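Local coordinates for protein HpcE (Thermus thermophilus, PDB 1WZO) that probably catalyses the isomerisation of 5-carboxymethyl-2-hydroxymuconate in aromatic-compound breakdown, as a tetrameric member of the fumarylacetoacetate hydrolase family, at residues R11-V16 with L23-E28; F71-T76 with T150-G155; V227-I232 with A237-I242; L121-A126 with E161-P166; A4-K9 with E28-E33. All blocks are in the same frame, centred on the assembly; numbering follows the deposited sequence.

Interaction 1. Residues R11-V16 with L23-E28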
# COMPACT_ATOMS: atom_id res chain seq x y z
N ARG B 11 13.88 2.99 13.31
CA ARG B 11 13.93 2.31 12.02
C ARG B 11 13.25 0.95 12.00
O ARG B 11 13.40 0.16 12.93
CB ARG B 11 15.38 2.13 11.55
CG ARG B 11 16.24 3.39 11.58
CD ARG B 11 17.57 3.14 10.88
NE ARG B 11 17.38 2.93 9.45
CZ ARG B 11 18.30 2.42 8.63
NH1 ARG B 11 19.48 2.05 9.11
NH2 ARG B 11 18.03 2.27 7.35
N VAL B 12 12.49 0.69 10.94
CA VAL B 12 11.84 -0.60 10.78
C VAL B 12 12.84 -1.46 10.02
O VAL B 12 13.31 -1.07 8.95
CB VAL B 12 10.54 -0.49 9.94
CG1 VAL B 12 10.01 -1.89 9.63
CG2 VAL B 12 9.49 0.30 10.70
N HIS B 13 13.19 -2.61 10.59
CA HIS B 13 14.16 -3.50 9.96
C HIS B 13 13.55 -4.83 9.57
O HIS B 13 12.72 -5.39 10.29
CB HIS B 13 15.32 -3.80 10.91
CG HIS B 13 16.27 -2.66 11.10
ND1 HIS B 13 17.04 -2.16 10.08
CD2 HIS B 13 16.60 -1.94 12.21
CE1 HIS B 13 17.81 -1.18 10.54
NE2 HIS B 13 17.55 -1.03 11.83
N GLN B 14 13.96 -5.33 8.41
CA GLN B 14 13.51 -6.64 7.95
C GLN B 14 14.75 -7.50 8.12
O GLN B 14 15.70 -7.37 7.34
CB GLN B 14 13.07 -6.58 6.49
CG GLN B 14 11.88 -5.67 6.26
CD GLN B 14 10.96 -6.19 5.17
OE1 GLN B 14 10.39 -7.28 5.29
NE2 GLN B 14 10.82 -5.42 4.10
N GLY B 15 14.75 -8.35 9.13
CA GLY B 15 15.91 -9.17 9.38
C GLY B 15 15.73 -10.67 9.43
O GLY B 15 14.69 -11.21 9.03
N VAL B 16 16.76 -11.35 9.93
CA VAL B 16 16.77 -12.80 10.05
C VAL B 16 17.18 -13.19 11.46
O VAL B 16 18.05 -12.57 12.07
CB VAL B 16 17.79 -13.42 9.07
CG1 VAL B 16 17.65 -14.93 9.04
CG2 VAL B 16 17.60 -12.83 7.68
N LEU B 23 19.44 -10.03 12.79
CA LEU B 23 20.35 -9.36 11.87
C LEU B 23 19.54 -8.52 10.89
O LEU B 23 18.61 -9.03 10.26
CB LEU B 23 21.19 -10.39 11.11
CG LEU B 23 21.97 -11.38 11.97
CD1 LEU B 23 22.79 -12.29 11.07
CD2 LEU B 23 22.87 -10.63 12.94
N ASP B 24 19.89 -7.25 10.74
CA ASP B 24 19.17 -6.39 9.81
C ASP B 24 19.67 -6.53 8.38
O ASP B 24 20.56 -7.34 8.09
CB ASP B 24 19.24 -4.92 10.25
CG ASP B 24 20.67 -4.41 10.37
OD1 ASP B 24 21.55 -4.88 9.62
OD2 ASP B 24 20.90 -3.52 11.22
N GLU B 25 19.10 -5.73 7.49
CA GLU B 25 19.44 -5.74 6.07
C GLU B 25 20.92 -5.49 5.80
O GLU B 25 21.44 -5.87 4.75
CB GLU B 25 18.61 -4.70 5.32
CG GLU B 25 17.12 -4.76 5.61
CD GLU B 25 16.70 -3.91 6.79
OE1 GLU B 25 17.30 -4.03 7.87
OE2 GLU B 25 15.75 -3.11 6.63
N ALA B 26 21.59 -4.84 6.75
CA ALA B 26 23.01 -4.53 6.59
C ALA B 26 23.89 -5.58 7.26
O ALA B 26 25.11 -5.52 7.15
CB ALA B 26 23.31 -3.16 7.18
N GLY B 27 23.27 -6.54 7.93
CA GLY B 27 24.04 -7.58 8.59
C GLY B 27 24.33 -7.28 10.05
O GLY B 27 24.82 -8.15 10.77
N GLU B 28 24.02 -6.07 10.49
CA GLU B 28 24.25 -5.70 11.88
C GLU B 28 23.31 -6.47 12.80
O GLU B 28 22.13 -6.65 12.49
CB GLU B 28 24.05 -4.19 12.07
CG GLU B 28 25.03 -3.33 11.29
CD GLU B 28 26.48 -3.72 11.55
OE1 GLU B 28 26.89 -3.75 12.74
OE2 GLU B 28 27.22 -3.98 10.58
O HOH W 1 15.82 -0.60 7.13
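His13 and Glu25 are joined by a histidine-carboxylate hydrogen bond, in which ND1 of His13 donates to the syn lone pair of Glu25 OE1 over 2.9 Å. The carboxylate stands almost upright against the imidazole, their planes 86° apart. Its other oxygen takes a weak bond from Gln14 N and a firmer one from a water 2.6 Å away from Glu25 OE2, which also donates to Val12 O. Glu25 CG, anti to the carbonyl carbon (chi1 -50°), lies 3.4 Å from Gln14 O, and the bend at chi2 (90°) turns the carboxylate toward His13 ND1 and Gln14 N. Over one face of the His13 ring lies CB of Asp24, 3.9 Å from the ring centroid, in a CH-pi contact. Strand 11-18 pairs here with strand 21-23, Val16 and Leu23 forming an antiparallel hydrogen-bonded pair in which Leu23 N lies 3.0 Å from Val16 O. Beyond Leu23 the chain leaves the ladder through a type I beta turn from Asp24 to Gly27, where Asp24 OD1 accepts from Ala26 N at 2.9 Å, an Asx turn. Further out, the rings of His30 and Phe6 both meet that of His13. Pro107 of the third subunit packs on Glu25.

Interaction 2. Residues F71-T76 with T150-G155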
# COMPACT_ATOMS: atom_id res chain seq x y z
N PHE B 71 -13.94 -18.88 8.07
CA PHE B 71 -14.30 -17.61 8.69
C PHE B 71 -13.16 -16.61 8.50
O PHE B 71 -12.04 -16.98 8.15
CB PHE B 71 -14.63 -17.75 10.18
CG PHE B 71 -13.47 -18.16 11.04
CD1 PHE B 71 -13.18 -19.51 11.24
CD2 PHE B 71 -12.69 -17.20 11.67
CE1 PHE B 71 -12.11 -19.89 12.06
CE2 PHE B 71 -11.63 -17.57 12.49
CZ PHE B 71 -11.34 -18.92 12.68
N TRP B 72 -13.46 -15.34 8.77
CA TRP B 72 -12.51 -14.26 8.58
C TRP B 72 -11.96 -13.65 9.86
O TRP B 72 -12.63 -13.63 10.89
CB TRP B 72 -13.20 -13.18 7.75
CG TRP B 72 -12.50 -11.85 7.64
CD1 TRP B 72 -11.36 -11.58 6.95
CD2 TRP B 72 -12.98 -10.60 8.14
NE1 TRP B 72 -11.10 -10.23 6.98
CE2 TRP B 72 -12.08 -9.60 7.70
CE3 TRP B 72 -14.09 -10.21 8.91
CZ2 TRP B 72 -12.25 -8.25 8.01
CZ3 TRP B 72 -14.26 -8.87 9.21
CH2 TRP B 72 -13.34 -7.90 8.76
N LYS B 73 -10.72 -13.17 9.80
CA LYS B 73 -10.08 -12.47 10.91
C LYS B 73 -9.59 -11.16 10.28
O LYS B 73 -8.80 -11.17 9.33
CB LYS B 73 -8.88 -13.25 11.48
CG LYS B 73 -9.23 -14.52 12.26
CD LYS B 73 -9.78 -14.28 13.67
CE LYS B 73 -8.69 -13.88 14.68
NZ LYS B 73 -9.12 -14.10 16.12
N PRO B 74 -10.07 -10.01 10.79
CA PRO B 74 -9.66 -8.70 10.27
C PRO B 74 -8.20 -8.39 10.56
O PRO B 74 -7.65 -8.83 11.56
CB PRO B 74 -10.61 -7.74 10.98
CG PRO B 74 -10.81 -8.40 12.29
CD PRO B 74 -11.00 -9.85 11.92
N ASN B 75 -7.58 -7.61 9.68
CA ASN B 75 -6.19 -7.24 9.88
C ASN B 75 -6.04 -6.45 11.18
O ASN B 75 -4.96 -6.42 11.78
CB ASN B 75 -5.67 -6.43 8.69
CG ASN B 75 -5.40 -7.30 7.45
OD1 ASN B 75 -5.23 -6.79 6.35
ND2 ASN B 75 -5.35 -8.61 7.65
N THR B 76 -7.13 -5.82 11.64
CA THR B 76 -7.07 -5.07 12.89
C THR B 76 -6.97 -5.97 14.13
O THR B 76 -6.74 -5.48 15.23
CB THR B 76 -8.29 -4.11 13.04
OG1 THR B 76 -9.47 -4.74 12.55
CG2 THR B 76 -8.05 -2.81 12.26
N THR B 150 -6.66 -6.88 18.51
CA THR B 150 -5.63 -7.66 19.22
C THR B 150 -5.91 -9.15 19.37
O THR B 150 -5.14 -9.85 20.03
CB THR B 150 -5.31 -7.13 20.65
OG1 THR B 150 -6.35 -7.52 21.57
CG2 THR B 150 -5.15 -5.61 20.65
N PHE B 151 -6.99 -9.65 18.77
CA PHE B 151 -7.30 -11.06 18.91
C PHE B 151 -6.58 -12.01 17.97
O PHE B 151 -6.97 -13.17 17.83
CB PHE B 151 -8.82 -11.31 18.83
CG PHE B 151 -9.50 -11.34 20.18
CD1 PHE B 151 -10.61 -12.15 20.39
CD2 PHE B 151 -9.00 -10.59 21.24
CE1 PHE B 151 -11.22 -12.22 21.65
CE2 PHE B 151 -9.60 -10.65 22.51
CZ PHE B 151 -10.72 -11.47 22.71
N LEU B 152 -5.52 -11.54 17.32
CA LEU B 152 -4.75 -12.42 16.45
C LEU B 152 -3.24 -12.23 16.54
O LEU B 152 -2.60 -11.70 15.63
CB LEU B 152 -5.18 -12.32 14.98
CG LEU B 152 -4.49 -13.34 14.06
CD1 LEU B 152 -4.67 -14.75 14.64
CD2 LEU B 152 -5.06 -13.28 12.63
N PRO B 153 -2.65 -12.62 17.68
CA PRO B 153 -1.19 -12.48 17.77
C PRO B 153 -0.65 -13.32 16.61
O PRO B 153 -1.23 -14.36 16.28
CB PRO B 153 -0.89 -13.10 19.13
CG PRO B 153 -2.08 -12.67 19.96
CD PRO B 153 -3.25 -12.88 19.00
N LEU B 154 0.42 -12.88 15.98
CA LEU B 154 0.96 -13.62 14.84
C LEU B 154 2.47 -13.46 14.76
O LEU B 154 2.99 -12.34 14.77
CB LEU B 154 0.33 -13.13 13.53
CG LEU B 154 0.64 -13.92 12.26
CD1 LEU B 154 -0.16 -15.21 12.26
CD2 LEU B 154 0.29 -13.10 11.02
N GLY B 155 3.18 -14.59 14.69
CA GLY B 155 4.62 -14.55 14.59
C GLY B 155 5.28 -15.56 15.51
O GLY B 155 4.68 -16.59 15.83
O HOH W 2 -4.48 -5.53 17.01
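The side chain of Lys73 lies across Leu152, with CE of the lysine 3.9 Å from CB of the leucine and the lysine CB 4.0 Å from Leu152 CD2. Leucine CG is anti to the backbone N (chi1 -174°), and the branch beyond it supplies methyl groups to both ends of the aliphatic chain, CD1 standing 4.1 Å from Lys73 CE. The lysine bends at both chi2 and chi3, and this folded course carries its ammonium group over the backbone just ahead of Leu152. There NZ donates to Phe151 O at 2.9 Å, arriving from above the carbonyl plane, 52° out of it, and not on a lone pair. Two further partners hold the same nitrogen, the carboxylate of Asp128 in a salt bridge and the carbonyl O of Lys146, so the buried ammonium is probably well compensated, with three oxygens gripping it. A looser link runs through water: one molecule donates to Thr76 O at 2.9 Å and accepts a weak bond from Thr150 N. The contact thus ties strand 69-73 to the start of strand 152-159 inside the fumarylacetoacetate hydrolase domain. Strand 46-50 covers it through Ile46, which touches both Lys73 and Leu152, while strand 120-131 brings in Asp128 and helix 143-146 brings in Lys146.

Interaction 3. Residues V227-I232 with A237-I242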
# COMPACT_ATOMS: atom_id res chain seq x y z
N VAL B 227 0.01 -14.76 30.80
CA VAL B 227 1.01 -14.61 29.75
C VAL B 227 0.91 -15.86 28.90
O VAL B 227 1.23 -16.96 29.35
CB VAL B 227 2.43 -14.47 30.33
CG1 VAL B 227 3.45 -14.38 29.19
CG2 VAL B 227 2.52 -13.22 31.20
N MET B 228 0.46 -15.70 27.66
CA MET B 228 0.31 -16.83 26.76
C MET B 228 1.55 -17.03 25.91
O MET B 228 2.08 -16.09 25.32
CB MET B 228 -0.90 -16.62 25.85
CG MET B 228 -2.21 -16.41 26.59
SD MET B 228 -3.57 -15.96 25.48
CE MET B 228 -3.01 -14.35 24.95
N ARG B 229 2.03 -18.27 25.87
CA ARG B 229 3.20 -18.60 25.06
C ARG B 229 2.85 -19.82 24.22
O ARG B 229 2.70 -20.93 24.73
CB ARG B 229 4.42 -18.91 25.93
CG ARG B 229 5.71 -19.03 25.12
CD ARG B 229 6.88 -19.41 26.01
NE ARG B 229 6.78 -20.79 26.47
CZ ARG B 229 7.13 -21.19 27.69
NH1 ARG B 229 7.59 -20.31 28.57
NH2 ARG B 229 7.02 -22.47 28.03
N LEU B 230 2.70 -19.59 22.92
CA LEU B 230 2.36 -20.65 21.99
C LEU B 230 3.60 -21.08 21.23
O LEU B 230 4.41 -20.25 20.81
CB LEU B 230 1.27 -20.18 21.02
CG LEU B 230 -0.18 -20.25 21.52
CD1 LEU B 230 -0.31 -19.60 22.89
CD2 LEU B 230 -1.09 -19.57 20.51
N GLU B 231 3.74 -22.38 21.05
CA GLU B 231 4.89 -22.93 20.34
C GLU B 231 4.48 -23.99 19.33
O GLU B 231 3.55 -24.76 19.57
CB GLU B 231 5.89 -23.53 21.33
CG GLU B 231 6.61 -22.51 22.20
CD GLU B 231 7.52 -23.15 23.25
OE1 GLU B 231 8.19 -24.15 22.92
OE2 GLU B 231 7.56 -22.65 24.39
N ILE B 232 5.15 -23.99 18.19
CA ILE B 232 4.90 -24.98 17.16
C ILE B 232 6.27 -25.45 16.69
O ILE B 232 7.18 -24.65 16.49
CB ILE B 232 4.13 -24.40 15.95
CG1 ILE B 232 2.75 -23.91 16.39
CG2 ILE B 232 3.98 -25.47 14.88
CD1 ILE B 232 1.85 -23.47 15.23
N ALA B 237 8.55 -19.40 19.43
CA ALA B 237 7.53 -19.20 20.45
C ALA B 237 6.93 -17.80 20.37
O ALA B 237 7.65 -16.79 20.29
CB ALA B 237 8.13 -19.43 21.85
N LEU B 238 5.60 -17.75 20.36
CA LEU B 238 4.85 -16.49 20.28
C LEU B 238 4.28 -16.23 21.67
O LEU B 238 3.47 -17.01 22.16
CB LEU B 238 3.72 -16.63 19.26
CG LEU B 238 2.72 -15.48 19.06
CD1 LEU B 238 3.44 -14.24 18.52
CD2 LEU B 238 1.63 -15.93 18.09
N GLU B 239 4.71 -15.14 22.28
CA GLU B 239 4.27 -14.82 23.63
C GLU B 239 3.52 -13.49 23.77
O GLU B 239 3.99 -12.45 23.30
CB GLU B 239 5.48 -14.83 24.56
CG GLU B 239 5.18 -14.37 25.97
CD GLU B 239 6.43 -14.37 26.83
OE1 GLU B 239 6.82 -15.45 27.30
OE2 GLU B 239 7.02 -13.28 27.01
N ASN B 240 2.37 -13.54 24.44
CA ASN B 240 1.57 -12.34 24.65
C ASN B 240 0.86 -12.30 25.99
O ASN B 240 0.19 -13.26 26.38
CB ASN B 240 0.51 -12.17 23.56
CG ASN B 240 1.09 -12.17 22.17
OD1 ASN B 240 1.23 -13.22 21.55
ND2 ASN B 240 1.43 -11.00 21.67
N PRO B 241 1.00 -11.19 26.71
CA PRO B 241 0.34 -11.05 28.00
C PRO B 241 -1.06 -10.49 27.72
O PRO B 241 -1.32 -9.99 26.62
CB PRO B 241 1.23 -10.07 28.75
CG PRO B 241 1.75 -9.19 27.66
CD PRO B 241 2.05 -10.16 26.54
N ILE B 242 -1.95 -10.59 28.70
CA ILE B 242 -3.32 -10.11 28.56
C ILE B 242 -3.61 -9.02 29.60
O ILE B 242 -3.22 -9.15 30.76
CB ILE B 242 -4.33 -11.24 28.78
CG1 ILE B 242 -4.02 -12.40 27.83
CG2 ILE B 242 -5.74 -10.72 28.58
CD1 ILE B 242 -4.85 -13.63 28.10
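Met228 reaches across to Asn240 and Ile242 of the partner strand. Met228 CB lies 3.6 Å from the carbonyl O of Asn240, and CG stays near that same oxygen; Met228 SD then comes to 3.7 Å from Ile242 CD1, and the chain turns at chi3 (-67°) so that its CE ends 3.6 Å from Ile242 CG1. The two side chains cross at about a right angle, the thioether laid over the end of the isoleucine. An alanine here would remove everything past CB and is likely to open a gap beside Ile242, leaving its CG1 and CD1 without their sulfur and methyl partners. The backbones form an antiparallel beta hairpin of strands 227-232 and 237-244, their axes 163° apart in direction. Hydrogen-bonded pairs Met228-Asn240 and Leu230-Leu238 alternate with non-hydrogen-bonded ones; in the first, Asn240 N lies 2.7 Å from Met228 O. The side chains of these two hydrogen-bonded pairs share one buried face, and Leu238 packs there on Pro153 of strand 152-159. Val227, Arg229, Glu231, Ala237, Glu239 and Pro241 lie on the other. On that face Val227 CG1 meets Glu239 CG at 3.7 Å, Glu231 CG rests 3.5 Å from Ala237 CB, and Arg229 NE forms a salt bridge to Glu231 OE2 at 2.9 Å, although its hydrogen bond is weak. Glu239 OE2 has its own salt bridge to Lys82, and the guanidinium group of Arg229 makes a cation-pi contact with Tyr174.

Interaction 4. Residues L121-A126 with E161-P166. With GOL (glycerol), chain I.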
# COMPACT_ATOMS: atom_id res chain seq x y z
N LEU B 121 4.63 -19.80 0.84
CA LEU B 121 5.87 -19.07 1.08
C LEU B 121 6.52 -19.60 2.36
O LEU B 121 7.71 -19.91 2.39
CB LEU B 121 5.59 -17.57 1.22
CG LEU B 121 6.77 -16.67 1.60
CD1 LEU B 121 7.82 -16.69 0.49
CD2 LEU B 121 6.28 -15.25 1.84
N GLY B 122 5.73 -19.70 3.42
CA GLY B 122 6.25 -20.18 4.69
C GLY B 122 5.17 -20.33 5.74
O GLY B 122 3.98 -20.26 5.44
N TYR B 123 5.60 -20.52 6.99
CA TYR B 123 4.67 -20.72 8.10
C TYR B 123 5.01 -19.85 9.30
O TYR B 123 6.11 -19.32 9.40
CB TYR B 123 4.71 -22.19 8.53
CG TYR B 123 4.40 -23.16 7.42
CD1 TYR B 123 3.08 -23.53 7.14
CD2 TYR B 123 5.41 -23.68 6.62
CE1 TYR B 123 2.78 -24.38 6.09
CE2 TYR B 123 5.12 -24.54 5.56
CZ TYR B 123 3.80 -24.88 5.30
OH TYR B 123 3.50 -25.71 4.24
N THR B 124 4.04 -19.72 10.20
CA THR B 124 4.23 -18.96 11.42
C THR B 124 3.23 -19.48 12.43
O THR B 124 2.45 -20.40 12.13
CB THR B 124 4.05 -17.43 11.19
OG1 THR B 124 4.48 -16.73 12.36
CG2 THR B 124 2.59 -17.08 10.91
N ILE B 125 3.25 -18.91 13.63
CA ILE B 125 2.33 -19.32 14.69
C ILE B 125 1.24 -18.27 14.86
O ILE B 125 1.49 -17.07 14.71
CB ILE B 125 3.06 -19.44 16.05
CG1 ILE B 125 4.24 -20.42 15.94
CG2 ILE B 125 2.07 -19.89 17.13
CD1 ILE B 125 5.19 -20.33 17.12
N ALA B 126 0.03 -18.72 15.17
CA ALA B 126 -1.09 -17.81 15.38
C ALA B 126 -1.83 -18.17 16.66
O ALA B 126 -1.92 -19.34 17.03
CB ALA B 126 -2.06 -17.85 14.20
N GLU B 161 11.40 -22.24 3.89
CA GLU B 161 12.33 -23.30 3.52
C GLU B 161 12.84 -24.13 4.69
O GLU B 161 13.98 -24.58 4.67
CB GLU B 161 13.54 -22.70 2.79
CG GLU B 161 13.20 -21.67 1.73
CD GLU B 161 14.44 -21.07 1.09
OE1 GLU B 161 15.34 -20.60 1.83
OE2 GLU B 161 14.52 -21.06 -0.16
N GLU B 162 12.00 -24.33 5.71
CA GLU B 162 12.42 -25.12 6.87
C GLU B 162 11.43 -26.23 7.21
O GLU B 162 11.83 -27.32 7.61
CB GLU B 162 12.63 -24.21 8.09
CG GLU B 162 13.92 -23.41 8.01
CD GLU B 162 14.18 -22.56 9.24
OE1 GLU B 162 13.81 -22.98 10.35
OE2 GLU B 162 14.78 -21.48 9.10
N VAL B 163 10.14 -25.96 7.04
CA VAL B 163 9.12 -26.96 7.31
C VAL B 163 9.02 -27.90 6.12
O VAL B 163 8.72 -27.47 5.00
CB VAL B 163 7.73 -26.32 7.54
CG1 VAL B 163 6.67 -27.41 7.66
CG2 VAL B 163 7.75 -25.46 8.80
N GLU B 164 9.28 -29.18 6.35
CA GLU B 164 9.22 -30.17 5.28
C GLU B 164 7.81 -30.72 5.08
O GLU B 164 7.44 -31.06 3.96
CB GLU B 164 10.22 -31.30 5.57
CG GLU B 164 10.28 -31.73 7.02
CD GLU B 164 11.42 -32.70 7.29
OE1 GLU B 164 11.41 -33.82 6.73
OE2 GLU B 164 12.34 -32.34 8.06
N ASP B 165 7.04 -30.82 6.16
CA ASP B 165 5.67 -31.31 6.09
C ASP B 165 4.82 -30.64 7.16
O ASP B 165 4.96 -30.90 8.35
CB ASP B 165 5.65 -32.84 6.28
CG ASP B 165 4.24 -33.41 6.28
OD1 ASP B 165 3.31 -32.72 5.80
OD2 ASP B 165 4.06 -34.55 6.74
N PRO B 166 3.90 -29.75 6.74
CA PRO B 166 3.03 -29.03 7.68
C PRO B 166 2.07 -29.93 8.45
O PRO B 166 1.53 -29.52 9.47
CB PRO B 166 2.31 -28.03 6.78
CG PRO B 166 2.17 -28.80 5.50
CD PRO B 166 3.56 -29.40 5.35
C1 GOL I . 8.74 -24.70 2.73
O1 GOL I . 8.47 -24.96 4.10
C2 GOL I . 8.15 -23.36 2.31
O2 GOL I . 8.70 -22.31 3.11
C3 GOL I . 8.44 -23.09 0.83
O3 GOL I . 9.84 -23.04 0.58
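Tyr123 and Val163 approach with their CA atoms 7.7 Å apart, and no backbone hydrogen bond joins segment 121-126 to the loop 161-166. Tyr123 CG lies anti to the carbonyl carbon (chi1 -57°), which sends the ring toward the loop, where it is touched on its CD2/CE2 side by Val163 and on its CE1 and hydroxyl side by Pro166. Tyr123 CD2 lies 3.6 Å from CB of Val163, and the two side chains cross at about a right angle. Tyr123 CE1 is 3.7 Å from Pro166 CB, and its OH is 3.6 Å from Pro166 CG; the CB atoms of Val163 and Pro166 both lie oblique to the ring itself. Strand 120-131 carries a classic beta bulge, Leu121 and Gly122 both facing Val103 of strand 94-104. Beside the bulge a glycerol, probably from the crystallisation liquor, links strand and loop. Glycerol O2 donates to Leu121 O at 2.7 Å and accepts from Glu161 N at 2.8 Å in a nearly straight bond (168°), while glycerol O1 donates to Val163 O at 2.7 Å. That same O1 sits at the edge of the Tyr123 ring, in its plane. Leu100 and Val102 also pack on Tyr123.

Interaction 5. Residues A4-K9 with E28-E33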
# COMPACT_ATOMS: atom_id res chain seq x y z
N ALA B 4 12.09 -12.01 10.17
CA ALA B 4 11.46 -11.23 11.22
C ALA B 4 11.53 -9.74 10.91
O ALA B 4 12.36 -9.30 10.11
CB ALA B 4 12.14 -11.51 12.55
N ARG B 5 10.64 -8.97 11.53
CA ARG B 5 10.61 -7.53 11.36
C ARG B 5 10.61 -6.93 12.76
O ARG B 5 9.94 -7.44 13.66
CB ARG B 5 9.35 -7.09 10.60
CG ARG B 5 9.40 -7.46 9.12
CD ARG B 5 8.12 -7.07 8.38
NE ARG B 5 7.86 -5.63 8.33
CZ ARG B 5 6.98 -4.99 9.09
NH1 ARG B 5 6.26 -5.66 9.99
NH2 ARG B 5 6.79 -3.69 8.94
N PHE B 6 11.39 -5.88 12.95
CA PHE B 6 11.47 -5.26 14.27
C PHE B 6 11.76 -3.77 14.16
O PHE B 6 12.24 -3.29 13.14
CB PHE B 6 12.53 -5.96 15.12
CG PHE B 6 13.91 -5.95 14.50
CD1 PHE B 6 14.81 -4.94 14.80
CD2 PHE B 6 14.29 -6.95 13.62
CE1 PHE B 6 16.09 -4.92 14.23
CE2 PHE B 6 15.56 -6.95 13.03
CZ PHE B 6 16.46 -5.93 13.34
N LEU B 7 11.45 -3.05 15.23
CA LEU B 7 11.66 -1.61 15.27
C LEU B 7 12.81 -1.30 16.23
O LEU B 7 12.84 -1.80 17.35
CB LEU B 7 10.37 -0.92 15.73
CG LEU B 7 10.24 0.60 15.63
CD1 LEU B 7 10.43 1.06 14.20
CD2 LEU B 7 8.86 1.00 16.15
N ALA B 8 13.76 -0.49 15.78
CA ALA B 8 14.90 -0.13 16.61
C ALA B 8 15.40 1.26 16.25
O ALA B 8 15.68 1.56 15.08
CB ALA B 8 16.02 -1.15 16.43
N LYS B 9 15.49 2.12 17.26
CA LYS B 9 15.97 3.49 17.08
C LYS B 9 15.26 4.25 15.97
O LYS B 9 15.89 5.01 15.22
CB LYS B 9 17.48 3.48 16.82
CG LYS B 9 18.27 2.93 18.00
CD LYS B 9 19.76 2.92 17.71
CE LYS B 9 20.55 2.34 18.88
NZ LYS B 9 22.00 2.31 18.58
N GLU B 28 24.02 -6.07 10.49
CA GLU B 28 24.25 -5.70 11.88
C GLU B 28 23.31 -6.47 12.80
O GLU B 28 22.13 -6.65 12.49
CB GLU B 28 24.05 -4.19 12.07
CG GLU B 28 25.03 -3.33 11.29
CD GLU B 28 26.48 -3.72 11.55
OE1 GLU B 28 26.89 -3.75 12.74
OE2 GLU B 28 27.22 -3.98 10.58
N ALA B 29 23.84 -6.91 13.93
CA ALA B 29 23.06 -7.68 14.90
C ALA B 29 22.35 -6.80 15.92
O ALA B 29 22.81 -5.71 16.27
CB ALA B 29 23.95 -8.69 15.61
N HIS B 30 21.22 -7.31 16.41
CA HIS B 30 20.40 -6.62 17.41
C HIS B 30 19.94 -7.65 18.43
O HIS B 30 19.58 -8.77 18.07
CB HIS B 30 19.16 -6.01 16.76
CG HIS B 30 19.45 -4.96 15.74
ND1 HIS B 30 19.36 -3.61 16.02
CD2 HIS B 30 19.79 -5.05 14.43
CE1 HIS B 30 19.64 -2.92 14.93
NE2 HIS B 30 19.91 -3.77 13.95
N ARG B 31 19.97 -7.28 19.71
CA ARG B 31 19.50 -8.20 20.74
C ARG B 31 17.99 -7.99 20.82
O ARG B 31 17.52 -6.86 20.80
CB ARG B 31 20.12 -7.87 22.10
CG ARG B 31 21.63 -8.03 22.19
CD ARG B 31 22.07 -8.00 23.65
NE ARG B 31 21.49 -6.86 24.36
CZ ARG B 31 21.65 -6.62 25.66
NH1 ARG B 31 22.38 -7.44 26.40
NH2 ARG B 31 21.08 -5.56 26.21
N PRO B 32 17.22 -9.08 20.91
CA PRO B 32 15.76 -8.99 20.99
C PRO B 32 15.28 -8.00 22.05
O PRO B 32 14.43 -7.14 21.78
CB PRO B 32 15.35 -10.43 21.31
CG PRO B 32 16.37 -11.22 20.54
CD PRO B 32 17.66 -10.49 20.86
N GLU B 33 15.84 -8.12 23.25
CA GLU B 33 15.49 -7.26 24.37
C GLU B 33 15.67 -5.77 24.08
O GLU B 33 15.11 -4.92 24.78
CB GLU B 33 16.34 -7.64 25.59
CG GLU B 33 17.83 -7.33 25.40
CD GLU B 33 18.70 -7.94 26.48
OE1 GLU B 33 18.46 -7.66 27.67
OE2 GLU B 33 19.63 -8.70 26.12
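Phe6 and His30 meet from the first and last strands of an antiparallel meander, in which 2-8, 11-18, 21-23 and 29-30 follow one another. The meander bends round enough for side chains of its end strands to touch, although their backbones stay well apart, with Ala8 CA 8.5 Å from His30 CA. The main interaction is aromatic. The rings meet obliquely, planes 58° apart and centroids 5.0 Å apart. Phe6 leads with the far corner of its ring: CE1 stands 3.6 Å above the imidazole plane of His30, over the ring centre, and CZ lies 3.6 Å from His30 CD2. Phenylalanine CG sits between the backbone N and the carbonyl carbon (chi1 58°), which turns the ring across toward the histidine. The polar contribution comes from outside the two segments, where His30 NE2 is hydrogen-bonded to Asp24 OD2, fixing the rotation of the imidazole. A leucine in its place would probably leave Asp24 OD2 without this partner and Phe6 without a flat surface under its CE1. Apolar packing completes the contact: Val35 touches Phe6, Ala8 and His30, and Leu22 also touches Phe6. The methyl CB of Ala8 lies 4.2 Å from ND1 of His30.

Along the chain interactions 1 and 5 come first, their centres about 7 Å apart, sharing Glu28 and the neighbouring strands 2-8 and 11-18; interaction 1 falls within the chain span of interaction 5. Interactions 2, 3 and 4 all lie within the fumarylacetoacetate hydrolase family region and touch one another. Interactions 2 and 4 alternate in sequence and meet where strands 120-131 and 152-159 pair, with centres about 18 Å apart. Interaction 3, the late hairpin, packs Leu238 on both, and Leu230 on interaction 4. Centres in the two groups lie about 19 to 25 Å apart, without touching, although strand 2-8 pairs with strand 152-159. The N-terminal strands thus form a peripheral unit, contacting the second subunit, beside the central beta structure.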